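Local structure of malonyl-CoA decarboxylase (Rhodopseudomonas palustris, 4KSA) at the interface of chains A and B. The protein catalyses the decarboxylation of malonyl-CoA, releasing carbon dioxide and yielding acetyl-CoA. Coordinates in Å, arbitrary orientation; residue numbers count along the deposited sequence, not the author numbering. Chains: chain A/B, Malonyl-CoA decarboxylase.

Contact 1 and contact 2 lie about 28 Å apart, measured between the centres of their C-alpha atoms, and share no residue. They show how one interface can be built by reciprocal reach. In contact 1 helix 6-22 of chain A meets strands 174-177 and 214-220 of chain B and the loop after the second strand. In contact 2 the direction is reversed, with the start of chain B helix 52-67 meeting A:Phe283 and helix 421-431 of chain A. Two-fold symmetry repeats each contact with the chains exchanged. The deposited assembly holds four copies, and this pairing would help to join two of them.

Contact 1: the interface of chains A and B. Residues chain A 10, 14-15; chain B 174, 220-222, 224.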
ATOM      1  N   PHE A  10      -5.316  -0.130  -7.785  1.00 67.36           N
ATOM      2  CA  PHE A  10      -4.274  -0.525  -8.715  1.00 66.24           C
ATOM      3  C   PHE A  10      -3.275   0.587  -9.011  1.00 65.70           C
ATOM      4  O   PHE A  10      -2.085   0.427  -8.754  1.00 67.27           O
ATOM      5  CB  PHE A  10      -4.867  -1.013 -10.028  1.00 68.51           C
ATOM      6  CG  PHE A  10      -3.854  -1.656 -10.924  1.00 71.98           C
ATOM      7  CD1 PHE A  10      -3.285  -2.881 -10.576  1.00 72.64           C
ATOM      8  CD2 PHE A  10      -3.419  -1.017 -12.081  1.00 72.58           C
ATOM      9  CE1 PHE A  10      -2.295  -3.461 -11.366  1.00 73.58           C
ATOM     10  CE2 PHE A  10      -2.428  -1.589 -12.881  1.00 73.85           C
ATOM     11  CZ  PHE A  10      -1.864  -2.813 -12.521  1.00 73.98           C
ATOM     12  N   LEU A  14       0.907   0.542  -8.243  1.00 55.58           N
ATOM     13  CA  LEU A  14       1.941   0.643  -9.266  1.00 56.75           C
ATOM     14  C   LEU A  14       2.771   1.894  -9.066  1.00 57.80           C
ATOM     15  O   LEU A  14       3.989   1.865  -9.198  1.00 57.47           O
ATOM     16  CB  LEU A  14       1.315   0.683 -10.664  1.00 57.17           C
ATOM     17  CG  LEU A  14       1.493  -0.530 -11.573  1.00 55.85           C
ATOM     18  CD1 LEU A  14       0.947  -1.778 -10.890  1.00 57.28           C
ATOM     19  CD2 LEU A  14       0.780  -0.281 -12.877  1.00 54.46           C
ATOM     20  N   PHE A  15       2.103   2.997  -8.756  1.00 60.25           N
ATOM     21  CA  PHE A  15       2.802   4.251  -8.543  1.00 62.70           C
ATOM     22  C   PHE A  15       3.774   4.141  -7.379  1.00 64.43           C
ATOM     23  O   PHE A  15       4.871   4.687  -7.446  1.00 65.99           O
ATOM     24  CB  PHE A  15       1.809   5.399  -8.307  1.00 63.18           C
ATOM     25  CG  PHE A  15       1.077   5.845  -9.557  1.00 64.94           C
ATOM     26  CD1 PHE A  15       1.574   5.527 -10.833  1.00 64.63           C
ATOM     27  CD2 PHE A  15      -0.104   6.588  -9.464  1.00 64.58           C
ATOM     28  CE1 PHE A  15       0.906   5.938 -11.990  1.00 62.91           C
ATOM     29  CE2 PHE A  15      -0.778   7.004 -10.620  1.00 64.66           C
ATOM     30  CZ  PHE A  15      -0.269   6.675 -11.883  1.00 64.74           C
TER
ATOM     31  N   VAL B 174       5.898  -2.463 -14.556  1.00 43.96           N
ATOM     32  CA  VAL B 174       6.228  -2.960 -13.235  1.00 44.76           C
ATOM     33  C   VAL B 174       6.179  -4.473 -13.145  1.00 46.58           C
ATOM     34  O   VAL B 174       5.201  -5.107 -13.551  1.00 47.32           O
ATOM     35  CB  VAL B 174       5.269  -2.377 -12.182  1.00 45.61           C
ATOM     36  CG1 VAL B 174       5.610  -2.933 -10.799  1.00 46.25           C
ATOM     37  CG2 VAL B 174       5.365  -0.862 -12.181  1.00 43.75           C
ATOM     38  N   PHE B 220       3.124  -5.342 -15.373  1.00 36.97           N
ATOM     39  CA  PHE B 220       1.939  -4.486 -15.436  1.00 34.99           C
ATOM     40  C   PHE B 220       2.293  -3.047 -15.756  1.00 33.40           C
ATOM     41  O   PHE B 220       3.356  -2.562 -15.385  1.00 33.39           O
ATOM     42  CB  PHE B 220       1.203  -4.520 -14.105  1.00 34.11           C
ATOM     43  CG  PHE B 220       0.734  -5.884 -13.719  1.00 36.77           C
ATOM     44  CD1 PHE B 220      -0.617  -6.223 -13.814  1.00 34.38           C
ATOM     45  CD2 PHE B 220       1.649  -6.849 -13.289  1.00 35.31           C
ATOM     46  CE1 PHE B 220      -1.054  -7.499 -13.490  1.00 34.31           C
ATOM     47  CE2 PHE B 220       1.230  -8.125 -12.964  1.00 34.87           C
ATOM     48  CZ  PHE B 220      -0.136  -8.454 -13.067  1.00 36.96           C
ATOM     49  N   HIS B 221       1.388  -2.362 -16.435  1.00 31.79           N
ATOM     50  CA  HIS B 221       1.594  -0.962 -16.786  1.00 31.82           C
ATOM     51  C   HIS B 221       0.372  -0.142 -16.323  1.00 31.61           C
ATOM     52  O   HIS B 221      -0.777  -0.574 -16.445  1.00 30.93           O
ATOM     53  CB  HIS B 221       1.785  -0.859 -18.298  1.00 32.79           C
ATOM     54  CG  HIS B 221       2.378   0.431 -18.758  1.00 33.78           C
ATOM     55  ND1 HIS B 221       1.715   1.633 -18.668  1.00 34.20           N
ATOM     56  CD2 HIS B 221       3.575   0.704 -19.327  1.00 36.55           C
ATOM     57  CE1 HIS B 221       2.477   2.591 -19.160  1.00 35.34           C
ATOM     58  NE2 HIS B 221       3.613   2.054 -19.566  1.00 35.94           N
ATOM     59  N   PRO B 222       0.602   1.052 -15.774  1.00 31.99           N
ATOM     60  CA  PRO B 222      -0.542   1.851 -15.326  1.00 32.78           C
ATOM     61  C   PRO B 222      -1.633   2.147 -16.369  1.00 35.62           C
ATOM     62  O   PRO B 222      -2.755   2.480 -16.008  1.00 37.50           O
ATOM     63  CB  PRO B 222       0.113   3.119 -14.797  1.00 31.90           C
ATOM     64  CG  PRO B 222       1.406   3.203 -15.565  1.00 30.54           C
ATOM     65  CD  PRO B 222       1.867   1.775 -15.572  1.00 31.59           C
ATOM     66  N   LEU B 224      -3.178   0.071 -18.287  1.00 39.60           N
ATOM     67  CA  LEU B 224      -4.165  -1.002 -18.336  1.00 39.99           C
ATOM     68  C   LEU B 224      -4.186  -1.706 -16.988  1.00 42.62           C
ATOM     69  O   LEU B 224      -3.348  -2.559 -16.696  1.00 43.91           O
ATOM     70  CB  LEU B 224      -3.811  -1.985 -19.459  1.00 37.52           C
ATOM     71  CG  LEU B 224      -3.931  -1.453 -20.896  1.00 37.87           C
ATOM     72  CD1 LEU B 224      -3.262  -2.398 -21.860  1.00 35.84           C
ATOM     73  CD2 LEU B 224      -5.395  -1.269 -21.268  1.00 35.69           C
TER
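A:Leu14 reaches from helix 6-22 of chain A into a corner of chain B formed by B:Val174 and the segment from B:Phe220 to B:Pro222, an example of apolar packing across a symmetric interface. Beyond its CB, the branching carbon CG meets the B:Val174 methyl CG2 at 3.9 Å. From there the two methyls part. CD2 runs forward to the start of B:Pro222, where it lies 3.6 Å from the ring carbon CD and also touches the backbone of B:His221. CD1 turns back to its own helix and sits over the rim of one face of the A:Phe10 ring, one turn earlier, 3.4 Å from CZ. The leucine thus fills the corner and backs the phenylalanine.

A:Phe10 has CG anti to its backbone nitrogen (chi1 -170°), which sends the ring outward towards chain B. It arrives rim first: B:Phe220 CB lies in the plane of the ring at its edge, 3.9 Å from CZ. The two side chains cross at about a right angle and their rings are steeply inclined to each other; B:Phe220 CD1 also touches A:Phe10 CZ. With an alanine in place of A:Phe10 the ring is gone, and B:Phe220 CB and the A:Leu14 methyl CD1 would probably lose the surface they pack against, leaving a gap between helix and strand.

At the other flank A:Phe15 adds a smaller contact, its CE1 lying 4.1 Å from B:Pro222 CB. The patch seats the N-terminal helix of one subunit against a strand end and the following turn of its neighbour, and so probably helps to hold the dimeric unit together.

Contact 2: the interface of chains A and B. Residues chain A 283, 422, 425-426; chain B 51-53.
A:His425 receives the first backbone N-H of a helix from the other subunit, a worked case of a side chain capping a helix start across an interface. The donor is B:Glu52 N and the acceptor the imidazole NE2, 2.9 Å apart. The bond is nearly straight, 170° at the hydrogen, and the donor lies close to the imidazole plane. This geometry suggests that any proton on the ring is at ND1.

The B:Glu52 side chain, extended with CG anti to its backbone nitrogen (chi1 177°), runs past A:Phe283 in the opposite direction. Its CG lies in the plane of the phenyl ring, at the edge, 3.5 Å from CE2, while the carboxylate is turned 77° from that plane. Beside it, the B:Ala53 methyl CB meets A:Phe283 CZ at 3.7 Å. CB of B:Ala53 also lies 3.4 Å from the A:Glu422 carboxylate oxygen OE1. A:Glu426 comes in from another side, its bent chain bringing OE2 within 3.3 Å of B:Ala53 N, a close polar approach. The partial positive charge at this helix start would probably help to stabilise the A:Glu426 carboxylate as an anion.

Further out, groups of chain A pack around A:His425 and probably help to limit its ring rotation. A:Phe283 CE2 lies 4.2 Å above one face of the A:His425 ring, offset towards its rim, and A:Glu426 OE2 lies at the ring's edge.

A:Glu422, A:His425 and A:Glu426 project from one side of helix 421-431, whereas A:Phe283 comes from the loop leading into helix 284-295. Together they form the seat into which the N-terminal end of chain B helix 52-67 fits.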
ATOM      1  N   PHE A 283     -10.166  20.630 -14.355  1.00 43.33           N
ATOM      2  CA  PHE A 283     -10.888  20.297 -13.143  1.00 41.16           C
ATOM      3  C   PHE A 283     -10.000  19.968 -11.962  1.00 41.33           C
ATOM      4  O   PHE A 283     -10.211  18.991 -11.248  1.00 41.93           O
ATOM      5  CB  PHE A 283     -11.860  19.177 -13.461  1.00 35.03           C
ATOM      6  CG  PHE A 283     -12.817  19.541 -14.541  1.00 32.66           C
ATOM      7  CD1 PHE A 283     -13.873  20.408 -14.280  1.00 34.64           C
ATOM      8  CD2 PHE A 283     -12.632  19.088 -15.834  1.00 32.16           C
ATOM      9  CE1 PHE A 283     -14.734  20.822 -15.300  1.00 35.92           C
ATOM     10  CE2 PHE A 283     -13.489  19.493 -16.871  1.00 34.57           C
ATOM     11  CZ  PHE A 283     -14.541  20.361 -16.604  1.00 35.02           C
ATOM     12  N   GLU A 422     -18.743  22.207 -13.919  1.00 61.07           N
ATOM     13  CA  GLU A 422     -18.779  21.741 -15.297  1.00 61.11           C
ATOM     14  C   GLU A 422     -19.563  22.675 -16.193  1.00 60.24           C
ATOM     15  O   GLU A 422     -19.138  22.972 -17.309  1.00 59.82           O
ATOM     16  CB  GLU A 422     -19.357  20.329 -15.369  1.00 62.15           C
ATOM     17  CG  GLU A 422     -18.394  19.280 -14.835  1.00 67.36           C
ATOM     18  CD  GLU A 422     -18.897  17.868 -15.027  1.00 70.61           C
ATOM     19  OE1 GLU A 422     -19.386  17.559 -16.140  1.00 71.77           O
ATOM     20  OE2 GLU A 422     -18.795  17.070 -14.066  1.00 72.39           O
ATOM     21  N   HIS A 425     -17.448  25.836 -16.872  1.00 51.29           N
ATOM     22  CA  HIS A 425     -16.307  25.497 -17.703  1.00 49.67           C
ATOM     23  C   HIS A 425     -16.749  25.369 -19.147  1.00 49.37           C
ATOM     24  O   HIS A 425     -16.136  25.956 -20.034  1.00 50.27           O
ATOM     25  CB  HIS A 425     -15.665  24.175 -17.264  1.00 49.76           C
ATOM     26  CG  HIS A 425     -14.694  23.621 -18.264  1.00 47.44           C
ATOM     27  ND1 HIS A 425     -13.414  24.112 -18.410  1.00 44.96           N
ATOM     28  CD2 HIS A 425     -14.851  22.685 -19.232  1.00 46.84           C
ATOM     29  CE1 HIS A 425     -12.828  23.505 -19.427  1.00 47.04           C
ATOM     30  NE2 HIS A 425     -13.679  22.637 -19.946  1.00 46.45           N
ATOM     31  N   GLU A 426     -17.807  24.596 -19.375  1.00 50.03           N
ATOM     32  CA  GLU A 426     -18.338  24.376 -20.723  1.00 51.83           C
ATOM     33  C   GLU A 426     -18.744  25.683 -21.410  1.00 53.90           C
ATOM     34  O   GLU A 426     -18.534  25.858 -22.621  1.00 52.38           O
ATOM     35  CB  GLU A 426     -19.546  23.435 -20.671  1.00 51.09           C
ATOM     36  CG  GLU A 426     -19.207  21.961 -20.443  1.00 50.11           C
ATOM     37  CD  GLU A 426     -18.370  21.359 -21.573  1.00 51.50           C
ATOM     38  OE1 GLU A 426     -18.646  21.649 -22.760  1.00 50.42           O
ATOM     39  OE2 GLU A 426     -17.442  20.575 -21.273  1.00 51.47           O
TER
ATOM     40  N   GLY B  51     -14.810  22.105 -24.824  1.00 48.86           N
ATOM     41  CA  GLY B  51     -15.018  21.835 -23.410  1.00 45.69           C
ATOM     42  C   GLY B  51     -14.470  20.476 -23.011  1.00 44.04           C
ATOM     43  O   GLY B  51     -14.617  19.490 -23.732  1.00 41.76           O
ATOM     44  N   GLU B  52     -13.835  20.419 -21.852  1.00 43.60           N
ATOM     45  CA  GLU B  52     -13.253  19.178 -21.384  1.00 44.96           C
ATOM     46  C   GLU B  52     -14.324  18.174 -20.961  1.00 45.63           C
ATOM     47  O   GLU B  52     -14.382  17.068 -21.488  1.00 45.23           O
ATOM     48  CB  GLU B  52     -12.294  19.474 -20.230  1.00 46.51           C
ATOM     49  CG  GLU B  52     -11.662  18.256 -19.578  1.00 49.81           C
ATOM     50  CD  GLU B  52     -10.592  18.627 -18.562  1.00 51.97           C
ATOM     51  OE1 GLU B  52     -10.289  17.796 -17.673  1.00 53.83           O
ATOM     52  OE2 GLU B  52     -10.044  19.747 -18.662  1.00 53.25           O
ATOM     53  N   ALA B  53     -15.178  18.573 -20.022  1.00 46.56           N
ATOM     54  CA  ALA B  53     -16.249  17.723 -19.511  1.00 45.32           C
ATOM     55  C   ALA B  53     -17.106  17.115 -20.606  1.00 46.81           C
ATOM     56  O   ALA B  53     -17.414  15.917 -20.571  1.00 50.22           O
ATOM     57  CB  ALA B  53     -17.124  18.512 -18.563  1.00 44.38           C
TER